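Local coordinates for protein benzoylformate Decarboxylase (PDB 4K9Q) that probably catalyses the thiamine diphosphate- and magnesium-dependent decarboxylation of benzoylformate to benzaldehyde and carbon dioxide, at residues Ser338-Thr346 with His353-Glu361; Pro200-Arg210 with Pro227-Pro238. All coordinates share one frame; numbering follows the deposited sequence.

Interaction 1: Ser338-Thr346 with His353-Glu361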
loop_
_atom_site.group_PDB
_atom_site.type_symbol
_atom_site.label_atom_id
_atom_site.label_comp_id
_atom_site.label_asym_id
_atom_site.label_seq_id
_atom_site.Cartn_x
_atom_site.Cartn_y
_atom_site.Cartn_z
ATOM N N SER A 338 14.151 -47.356 5.551
ATOM C CA SER A 338 15.405 -47.936 6.017
ATOM C C SER A 338 15.710 -47.457 7.418
ATOM O O SER A 338 15.399 -46.314 7.766
ATOM C CB SER A 338 16.558 -47.509 5.111
ATOM O OG SER A 338 16.306 -47.824 3.757
ATOM N N PRO A 339 16.333 -48.320 8.235
ATOM C CA PRO A 339 16.815 -47.860 9.537
ATOM C C PRO A 339 17.867 -46.767 9.384
ATOM O O PRO A 339 18.505 -46.643 8.328
ATOM C CB PRO A 339 17.470 -49.104 10.144
ATOM C CG PRO A 339 16.928 -50.247 9.390
ATOM C CD PRO A 339 16.587 -49.751 8.014
ATOM N N MET A 340 18.046 -45.995 10.451
ATOM C CA MET A 340 19.079 -44.980 10.508
ATOM C C MET A 340 20.413 -45.610 10.144
ATOM O O MET A 340 20.741 -46.703 10.625
ATOM C CB MET A 340 19.144 -44.390 11.916
ATOM C CG MET A 340 20.188 -43.295 12.079
ATOM S SD MET A 340 20.505 -42.948 13.809
ATOM C CE MET A 340 21.425 -44.405 14.301
ATOM N N THR A 341 21.160 -44.939 9.274
ATOM C CA THR A 341 22.521 -45.367 8.947
ATOM C C THR A 341 23.487 -45.007 10.072
ATOM O O THR A 341 23.147 -44.222 10.959
ATOM C CB THR A 341 23.020 -44.730 7.635
ATOM O OG1 THR A 341 23.090 -43.306 7.784
ATOM C CG2 THR A 341 22.094 -45.086 6.475
ATOM N N LYS A 342 24.681 -45.598 10.040
ATOM C CA LYS A 342 25.689 -45.376 11.070
ATOM C C LYS A 342 26.936 -44.775 10.427
ATOM O O LYS A 342 27.609 -45.426 9.623
ATOM C CB LYS A 342 26.035 -46.693 11.781
ATOM C CG LYS A 342 24.864 -47.357 12.513
ATOM C CD LYS A 342 24.603 -46.712 13.860
ATOM C CE LYS A 342 23.442 -47.392 14.584
ATOM N NZ LYS A 342 23.237 -46.852 15.961
ATOM N N GLU A 343 27.228 -43.525 10.769
ATOM C CA GLU A 343 28.349 -42.802 10.183
ATOM C C GLU A 343 29.669 -43.306 10.775
ATOM O O GLU A 343 29.695 -43.859 11.873
ATOM C CB GLU A 343 28.176 -41.294 10.437
ATOM C CG GLU A 343 29.270 -40.386 9.881
ATOM C CD GLU A 343 29.414 -40.477 8.370
ATOM O OE1 GLU A 343 30.187 -41.340 7.895
ATOM O OE2 GLU A 343 28.769 -39.672 7.655
ATOM N N ASP A 344 30.751 -43.116 10.026
ATOM C CA ASP A 344 32.100 -43.446 10.479
ATOM C C ASP A 344 32.561 -42.460 11.555
ATOM O O ASP A 344 32.897 -41.313 11.254
ATOM C CB ASP A 344 33.054 -43.413 9.279
ATOM C CG ASP A 344 34.448 -43.904 9.617
ATOM O OD1 ASP A 344 34.772 -44.048 10.817
ATOM O OD2 ASP A 344 35.228 -44.121 8.670
ATOM N N ARG A 345 32.585 -42.908 12.807
ATOM C CA ARG A 345 32.941 -42.039 13.923
ATOM C C ARG A 345 34.440 -41.862 14.059
ATOM O O ARG A 345 34.907 -41.069 14.883
ATOM C CB ARG A 345 32.368 -42.579 15.233
ATOM C CG ARG A 345 30.856 -42.652 15.221
ATOM C CD ARG A 345 30.298 -42.935 16.585
ATOM N NE ARG A 345 28.863 -43.172 16.501
ATOM C CZ ARG A 345 28.039 -43.140 17.540
ATOM N NH1 ARG A 345 28.507 -42.869 18.748
ATOM N NH2 ARG A 345 26.745 -43.381 17.363
ATOM N N THR A 346 35.195 -42.608 13.267
ATOM C CA THR A 346 36.646 -42.513 13.323
ATOM C C THR A 346 37.147 -41.375 12.437
ATOM O O THR A 346 38.303 -40.969 12.533
ATOM C CB THR A 346 37.336 -43.838 12.913
ATOM O OG1 THR A 346 37.257 -44.022 11.495
ATOM C CG2 THR A 346 36.702 -45.023 13.619
ATOM N N HIS A 353 26.631 -36.304 10.561
ATOM C CA HIS A 353 25.736 -37.421 10.873
ATOM C C HIS A 353 26.195 -38.091 12.179
ATOM O O HIS A 353 25.373 -38.493 12.999
ATOM C CB HIS A 353 25.681 -38.437 9.727
ATOM C CG HIS A 353 24.519 -39.385 9.797
ATOM N ND1 HIS A 353 24.432 -40.396 10.731
ATOM C CD2 HIS A 353 23.409 -39.491 9.026
ATOM C CE1 HIS A 353 23.317 -41.079 10.536
ATOM N NE2 HIS A 353 22.680 -40.550 9.506
ATOM N N ALA A 354 27.504 -38.198 12.386
ATOM C CA ALA A 354 27.989 -38.823 13.616
ATOM C C ALA A 354 27.713 -37.929 14.818
ATOM O O ALA A 354 27.338 -38.408 15.884
ATOM C CB ALA A 354 29.467 -39.148 13.510
ATOM N N VAL A 355 27.905 -36.622 14.645
ATOM C CA VAL A 355 27.575 -35.660 15.692
ATOM C C VAL A 355 26.104 -35.820 16.091
ATOM O O VAL A 355 25.774 -35.905 17.278
ATOM C CB VAL A 355 27.859 -34.206 15.245
ATOM C CG1 VAL A 355 27.329 -33.203 16.276
ATOM C CG2 VAL A 355 29.355 -34.008 15.030
ATOM N N LEU A 356 25.228 -35.878 15.094
ATOM C CA LEU A 356 23.801 -36.047 15.347
ATOM C C LEU A 356 23.486 -37.357 16.076
ATOM O O LEU A 356 22.687 -37.370 17.015
ATOM C CB LEU A 356 23.012 -35.955 14.045
ATOM C CG LEU A 356 22.956 -34.565 13.410
ATOM C CD1 LEU A 356 22.577 -34.696 11.957
ATOM C CD2 LEU A 356 21.993 -33.639 14.176
ATOM N N GLU A 357 24.113 -38.450 15.648
ATOM C CA GLU A 357 23.946 -39.740 16.322
ATOM C C GLU A 357 24.331 -39.676 17.794
ATOM O O GLU A 357 23.648 -40.252 18.643
ATOM C CB GLU A 357 24.780 -40.819 15.640
ATOM C CG GLU A 357 24.263 -41.257 14.282
ATOM C CD GLU A 357 25.210 -42.243 13.638
ATOM O OE1 GLU A 357 25.448 -43.303 14.256
ATOM O OE2 GLU A 357 25.735 -41.952 12.538
ATOM N N VAL A 358 25.433 -38.991 18.095
ATOM C CA VAL A 358 25.875 -38.829 19.480
ATOM C C VAL A 358 24.850 -38.046 20.304
ATOM O O VAL A 358 24.559 -38.380 21.452
ATOM C CB VAL A 358 27.272 -38.177 19.555
ATOM C CG1 VAL A 358 27.623 -37.816 20.991
ATOM C CG2 VAL A 358 28.300 -39.133 18.973
ATOM N N LEU A 359 24.275 -37.007 19.710
ATOM C CA LEU A 359 23.248 -36.255 20.416
ATOM C C LEU A 359 22.013 -37.129 20.652
ATOM O O LEU A 359 21.484 -37.180 21.761
ATOM C CB LEU A 359 22.867 -35.004 19.635
ATOM C CG LEU A 359 23.951 -33.956 19.447
ATOM C CD1 LEU A 359 23.404 -32.820 18.595
ATOM C CD2 LEU A 359 24.403 -33.437 20.799
ATOM N N LYS A 360 21.572 -37.827 19.613
ATOM C CA LYS A 360 20.383 -38.667 19.712
ATOM C C LYS A 360 20.533 -39.741 20.802
ATOM O O LYS A 360 19.664 -39.884 21.672
ATOM C CB LYS A 360 20.061 -39.288 18.345
ATOM C CG LYS A 360 18.948 -40.312 18.352
ATOM C CD LYS A 360 17.623 -39.703 18.757
ATOM C CE LYS A 360 16.563 -40.787 18.913
ATOM N NZ LYS A 360 15.208 -40.224 19.137
ATOM N N GLU A 361 21.644 -40.469 20.775
ATOM C CA GLU A 361 21.810 -41.605 21.681
ATOM C C GLU A 361 21.997 -41.189 23.138
ATOM O O GLU A 361 21.910 -42.026 24.034
ATOM C CB GLU A 361 22.953 -42.517 21.217
ATOM C CG GLU A 361 24.323 -41.900 21.330
ATOM C CD GLU A 361 25.392 -42.683 20.575
ATOM O OE1 GLU A 361 25.051 -43.632 19.829
ATOM O OE2 GLU A 361 26.580 -42.335 20.722
HETATM O O HOH W 1 23.876 -44.348 16.365
HETATM O O HOH W 2 27.888 -36.898 7.950
HETATM O O HOH W 3 27.917 -44.147 13.965
#

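Interaction 2: Pro200-Arg210 with Pro227-Pro238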
loop_
_atom_site.group_PDB
_atom_site.type_symbol
_atom_site.label_atom_id
_atom_site.label_comp_id
_atom_site.label_asym_id
_atom_site.label_seq_id
_atom_site.Cartn_x
_atom_site.Cartn_y
_atom_site.Cartn_z
ATOM N N PRO A 200 -3.516 -44.855 -3.323
ATOM C CA PRO A 200 -3.388 -43.465 -2.867
ATOM C C PRO A 200 -2.096 -43.234 -2.087
ATOM O O PRO A 200 -1.558 -44.161 -1.476
ATOM C CB PRO A 200 -4.598 -43.290 -1.942
ATOM C CG PRO A 200 -4.899 -44.670 -1.459
ATOM C CD PRO A 200 -4.602 -45.565 -2.626
ATOM N N LEU A 201 -1.597 -42.004 -2.131
ATOM C CA LEU A 201 -0.420 -41.623 -1.356
ATOM C C LEU A 201 -0.753 -40.365 -0.566
ATOM O O LEU A 201 -1.379 -39.445 -1.088
ATOM C CB LEU A 201 0.783 -41.398 -2.284
ATOM C CG LEU A 201 2.089 -40.845 -1.694
ATOM C CD1 LEU A 201 3.318 -41.423 -2.405
ATOM C CD2 LEU A 201 2.086 -39.319 -1.771
ATOM N N LEU A 202 -0.358 -40.341 0.701
ATOM C CA LEU A 202 -0.674 -39.216 1.574
ATOM C C LEU A 202 0.535 -38.313 1.769
ATOM O O LEU A 202 1.645 -38.793 1.985
ATOM C CB LEU A 202 -1.171 -39.723 2.927
ATOM C CG LEU A 202 -2.510 -40.452 2.956
ATOM C CD1 LEU A 202 -2.734 -41.083 4.312
ATOM C CD2 LEU A 202 -3.617 -39.477 2.646
ATOM N N ILE A 203 0.310 -37.003 1.680
ATOM C CA ILE A 203 1.339 -36.018 1.998
ATOM C C ILE A 203 0.779 -35.134 3.103
ATOM O O ILE A 203 -0.249 -34.486 2.921
ATOM C CB ILE A 203 1.712 -35.161 0.780
ATOM C CG1 ILE A 203 2.251 -36.052 -0.345
ATOM C CG2 ILE A 203 2.745 -34.080 1.174
ATOM C CD1 ILE A 203 2.565 -35.290 -1.615
ATOM N N TYR A 204 1.439 -35.132 4.257
ATOM C CA TYR A 204 0.952 -34.374 5.417
ATOM C C TYR A 204 1.822 -33.142 5.676
ATOM O O TYR A 204 3.051 -33.215 5.607
ATOM C CB TYR A 204 0.971 -35.243 6.679
ATOM C CG TYR A 204 -0.149 -36.250 6.823
ATOM C CD1 TYR A 204 -1.087 -36.448 5.816
ATOM C CD2 TYR A 204 -0.263 -37.008 7.983
ATOM C CE1 TYR A 204 -2.118 -37.379 5.968
ATOM C CE2 TYR A 204 -1.283 -37.935 8.142
ATOM C CZ TYR A 204 -2.204 -38.116 7.135
ATOM O OH TYR A 204 -3.209 -39.038 7.314
ATOM N N GLY A 205 1.178 -32.021 5.975
ATOM C CA GLY A 205 1.879 -30.804 6.331
ATOM C C GLY A 205 1.548 -30.331 7.730
ATOM O O GLY A 205 0.764 -30.953 8.462
ATOM N N SER A 206 2.126 -29.194 8.102
ATOM C CA SER A 206 2.133 -28.777 9.497
ATOM C C SER A 206 0.839 -28.202 10.075
ATOM O O SER A 206 0.786 -27.949 11.271
ATOM C CB SER A 206 3.305 -27.835 9.750
ATOM O OG SER A 206 4.510 -28.528 9.454
ATOM N N ASP A 207 -0.197 -28.018 9.257
ATOM C CA ASP A 207 -1.507 -27.654 9.813
ATOM C C ASP A 207 -1.923 -28.730 10.815
ATOM O O ASP A 207 -2.601 -28.451 11.810
ATOM C CB ASP A 207 -2.597 -27.555 8.733
ATOM C CG ASP A 207 -2.427 -26.360 7.800
ATOM O OD1 ASP A 207 -1.491 -25.540 7.987
ATOM O OD2 ASP A 207 -3.265 -26.248 6.864
ATOM N N ILE A 208 -1.505 -29.966 10.548
ATOM C CA ILE A 208 -1.823 -31.089 11.419
ATOM C C ILE A 208 -1.198 -30.894 12.805
ATOM O O ILE A 208 -1.799 -31.228 13.828
ATOM C CB ILE A 208 -1.387 -32.428 10.770
ATOM C CG1 ILE A 208 -2.306 -32.757 9.584
ATOM C CG2 ILE A 208 -1.374 -33.576 11.796
ATOM C CD1 ILE A 208 -1.733 -33.830 8.682
ATOM N N ALA A 209 0.001 -30.322 12.838
ATOM C CA ALA A 209 0.675 -30.067 14.102
ATOM C C ALA A 209 -0.065 -28.974 14.871
ATOM O O ALA A 209 -0.423 -29.167 16.032
ATOM C CB ALA A 209 2.129 -29.675 13.866
ATOM N N ARG A 210 -0.297 -27.841 14.210
ATOM C CA ARG A 210 -0.937 -26.694 14.851
ATOM C C ARG A 210 -2.334 -27.042 15.364
ATOM O O ARG A 210 -2.710 -26.639 16.471
ATOM C CB ARG A 210 -1.002 -25.490 13.894
ATOM C CG ARG A 210 0.313 -24.714 13.765
ATOM C CD ARG A 210 0.189 -23.591 12.734
ATOM N NE ARG A 210 0.098 -24.087 11.364
ATOM C CZ ARG A 210 1.156 -24.366 10.601
ATOM N NH1 ARG A 210 2.387 -24.175 11.072
ATOM N NH2 ARG A 210 0.983 -24.817 9.363
ATOM N N PRO A 227 1.124 -45.074 2.049
ATOM C CA PRO A 227 2.379 -44.439 2.454
ATOM C C PRO A 227 2.144 -42.970 2.800
ATOM O O PRO A 227 1.345 -42.296 2.144
ATOM C CB PRO A 227 3.251 -44.555 1.199
ATOM C CG PRO A 227 2.282 -44.649 0.075
ATOM C CD PRO A 227 1.121 -45.432 0.620
ATOM N N VAL A 228 2.846 -42.488 3.819
ATOM C CA VAL A 228 2.748 -41.097 4.229
ATOM C C VAL A 228 4.102 -40.418 4.057
ATOM O O VAL A 228 5.124 -40.936 4.489
ATOM C CB VAL A 228 2.311 -40.988 5.701
ATOM C CG1 VAL A 228 2.361 -39.547 6.159
ATOM C CG2 VAL A 228 0.900 -41.569 5.876
ATOM N N TRP A 229 4.101 -39.263 3.401
ATOM C CA TRP A 229 5.299 -38.440 3.301
ATOM C C TRP A 229 5.035 -37.115 3.983
ATOM O O TRP A 229 3.914 -36.621 3.954
ATOM C CB TRP A 229 5.614 -38.129 1.844
ATOM C CG TRP A 229 6.103 -39.297 1.049
ATOM C CD1 TRP A 229 5.345 -40.268 0.467
ATOM C CD2 TRP A 229 7.464 -39.597 0.726
ATOM N NE1 TRP A 229 6.153 -41.164 -0.195
ATOM C CE2 TRP A 229 7.457 -40.768 -0.058
ATOM C CE3 TRP A 229 8.689 -38.982 1.016
ATOM C CZ2 TRP A 229 8.629 -41.347 -0.543
ATOM C CZ3 TRP A 229 9.854 -39.559 0.528
ATOM C CH2 TRP A 229 9.814 -40.726 -0.240
ATOM N N ALA A 230 6.069 -36.516 4.560
ATOM C CA ALA A 230 5.951 -35.147 5.039
ATOM C C ALA A 230 6.122 -34.202 3.850
ATOM O O ALA A 230 6.997 -34.406 2.996
ATOM C CB ALA A 230 6.992 -34.857 6.126
ATOM N N ALA A 231 5.279 -33.177 3.779
ATOM C CA ALA A 231 5.419 -32.155 2.744
ATOM C C ALA A 231 6.821 -31.534 2.793
ATOM O O ALA A 231 7.453 -31.529 3.851
ATOM C CB ALA A 231 4.355 -31.086 2.923
ATOM N N PRO A 232 7.312 -31.017 1.652
ATOM C CA PRO A 232 8.627 -30.359 1.669
ATOM C C PRO A 232 8.630 -29.190 2.642
ATOM O O PRO A 232 7.641 -28.449 2.733
ATOM C CB PRO A 232 8.789 -29.843 0.228
ATOM C CG PRO A 232 7.378 -29.747 -0.306
ATOM C CD PRO A 232 6.643 -30.896 0.341
ATOM N N PHE A 233 9.731 -29.028 3.371
ATOM C CA PHE A 233 9.848 -27.901 4.294
ATOM C C PHE A 233 8.686 -27.802 5.282
ATOM O O PHE A 233 8.166 -26.715 5.551
ATOM C CB PHE A 233 10.048 -26.598 3.521
ATOM C CG PHE A 233 11.444 -26.439 3.006
ATOM C CD1 PHE A 233 12.441 -25.979 3.842
ATOM C CD2 PHE A 233 11.770 -26.795 1.704
ATOM C CE1 PHE A 233 13.742 -25.853 3.389
ATOM C CE2 PHE A 233 13.077 -26.669 1.246
ATOM C CZ PHE A 233 14.057 -26.204 2.093
ATOM N N ALA A 234 8.282 -28.946 5.823
ATOM C CA ALA A 234 7.284 -28.959 6.883
ATOM C C ALA A 234 7.943 -28.495 8.179
ATOM O O ALA A 234 8.827 -29.161 8.716
ATOM C CB ALA A 234 6.680 -30.349 7.045
ATOM N N GLU A 235 7.485 -27.346 8.665
ATOM C CA GLU A 235 8.083 -26.661 9.800
ATOM C C GLU A 235 7.915 -27.424 11.112
ATOM O O GLU A 235 8.707 -27.248 12.050
ATOM C CB GLU A 235 7.465 -25.262 9.928
ATOM C CG GLU A 235 5.942 -25.260 10.153
ATOM C CD GLU A 235 5.134 -25.138 8.877
ATOM O OE1 GLU A 235 5.555 -25.644 7.809
ATOM O OE2 GLU A 235 4.044 -24.537 8.941
ATOM N N ARG A 236 6.873 -28.255 11.182
ATOM C CA ARG A 236 6.569 -29.033 12.380
ATOM C C ARG A 236 6.080 -30.418 11.991
ATOM O O ARG A 236 5.281 -30.568 11.063
ATOM C CB ARG A 236 5.524 -28.322 13.230
ATOM C CG ARG A 236 6.051 -27.047 13.846
ATOM C CD ARG A 236 4.968 -26.273 14.509
ATOM N NE ARG A 236 4.400 -27.009 15.631
ATOM C CZ ARG A 236 3.453 -26.516 16.414
ATOM N NH1 ARG A 236 2.997 -25.294 16.180
ATOM N NH2 ARG A 236 2.970 -27.239 17.421
ATOM N N THR A 237 6.580 -31.421 12.702
ATOM C CA THR A 237 6.341 -32.819 12.372
ATOM C C THR A 237 4.845 -33.128 12.263
ATOM O O THR A 237 4.094 -32.900 13.206
ATOM C CB THR A 237 6.960 -33.722 13.458
ATOM O OG1 THR A 237 8.326 -33.336 13.673
ATOM C CG2 THR A 237 6.894 -35.179 13.037
ATOM N N PRO A 238 4.400 -33.643 11.102
ATOM C CA PRO A 238 2.968 -33.934 10.997
ATOM C C PRO A 238 2.582 -35.405 11.216
ATOM O O PRO A 238 1.391 -35.699 11.278
ATOM C CB PRO A 238 2.650 -33.532 9.554
ATOM C CG PRO A 238 3.906 -33.819 8.818
ATOM C CD PRO A 238 5.047 -33.560 9.783
HETATM O O HOH W 4 3.850 -27.499 6.176
HETATM O O HOH W 5 3.558 -23.346 13.721
#

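Interaction 1: Ser338-Thr346 with His353-Glu361
Glu-343 and Ala-354, whose CA atoms are 5.3 Å apart, mark the closest backbone approach between the irregular segment 338-346 and the helix that runs through 353-361. Glu-357 is one of two acids that take the polar contacts. Its OE2 accepts the backbone N-H of Glu-343 on the syn lone pair (N to OE2 2.8 Å, 169° at the hydrogen) and, on the anti side but tilted from the carboxylate plane, the ND1 donor of His-353 at 2.7 Å. Two bonds thus hold that oxygen. Since NE2 of the same ring is hydrogen-bonded to Asp-382, the imidazole lies between two carboxylates, consistent with a protonated ring. CG of Met-340 comes up at the ring edge, while Thr-341 O lies 3.2 Å from His-353 CE1 and is buried without a polar partner.

Farther along the helix, Arg-345 grips Glu-361 end-on: NH1 to OE2 is 2.8 Å and NH2 to OE1 3.0 Å, both acceptors near the guanidinium plane, although the carboxylate is turned 41° from it. An extended side chain from CG to NE gives the arginine this reach. The bond from its NH2 to Glu-357 OE1 is weak at 3.4 Å, but one water links Arg-345 NE, Glu-343 O and that same OE1. Val-358 CG2 covers one guanidinium face.

Helix 352-361 packs on helices 377-383 and 501-513 and on strand 449-455 of the C-terminal region. The arrangement is an extended loop clamped along a largely buried helix by a backbone-to-carboxylate bond, a bridging water and a salt-bridge network, with His-353 positioning the Glu-357 carboxylate.

Interaction 2: Pro200-Arg210 with Pro227-Pro238
Leu-202, Ile-203 and Tyr-204 pair in parallel with Val-228, Trp-229 and Ala-230, the strand axes inclined by 28°. Four backbone bonds account for the alternate donors and acceptors: Leu-202 N to Pro-227 O, Trp-229 N to Leu-202 O, Tyr-204 N to Trp-229 O, and Ala-231 N to Tyr-204 O, the last at 2.9 Å. The other edge of strand 201-204 is used by strand 266-270, through Leu-201, Ile-203 and Gly-205.

Beyond the strands, side chains take over. Ser-206 OG donates to Arg-236 O at 2.7 Å, in the carbonyl plane and on a lone pair; with chi1 at -60° the hydroxyl lies beside its own backbone N and reaches the turning chain. A water accepts from Ser-206 N and donates to Glu-235 OE1, which also has a salt bridge to Arg-276. Arg-210, bent at chi3, spans two acids: NH1 meets Glu-235 OE2 at 2.7 Å, with a weak second bond from NH2, and NH2 meets Asp-207 OD1 at 2.9 Å along the anti lone pair. Lys-89 is a second cation for Asp-207 OD1. A leucine in place of Arg-210 would probably cost Glu-235 OE2 its salt bridge and break the link between the two acids. Arg-236 shares a water with Arg-210 NH1, while its NH2 is salt-bridged to Asp-390.

Ile-208 CD1 lies 3.4 Å above one face of the Tyr-204 ring and Val-228 CG1 lies over the opposite face; the phenol OH bonds to Gly-217 O. Helix 214-224, the connection of this beta-alpha-beta unit, packs on Leu-202, Tyr-204 and Val-228, and strand 246-249 follows 228-230 in the Rossmann-like central sheet.

Following the chain from its N terminus, interaction 2 comes first: it closes the 16 residues between 210 and 227, mostly helix, and joins two adjacent strands of the central domain. About a hundred residues later, past the remaining strands of that sheet and helix 315-323, interaction 1 closes a much shorter connection, the six residues between 346 and 353. The two are in series, neither nested nor crossed. The centres of interactions 1 and 2 lie about 24 Å apart. The nearest atoms of interactions 1 and 2 are about 10 Å apart, without touching. Interaction 2 begins within the central sheet and runs on toward strand 392-393, whereas interaction 1 fastens a loop onto helix 352-361.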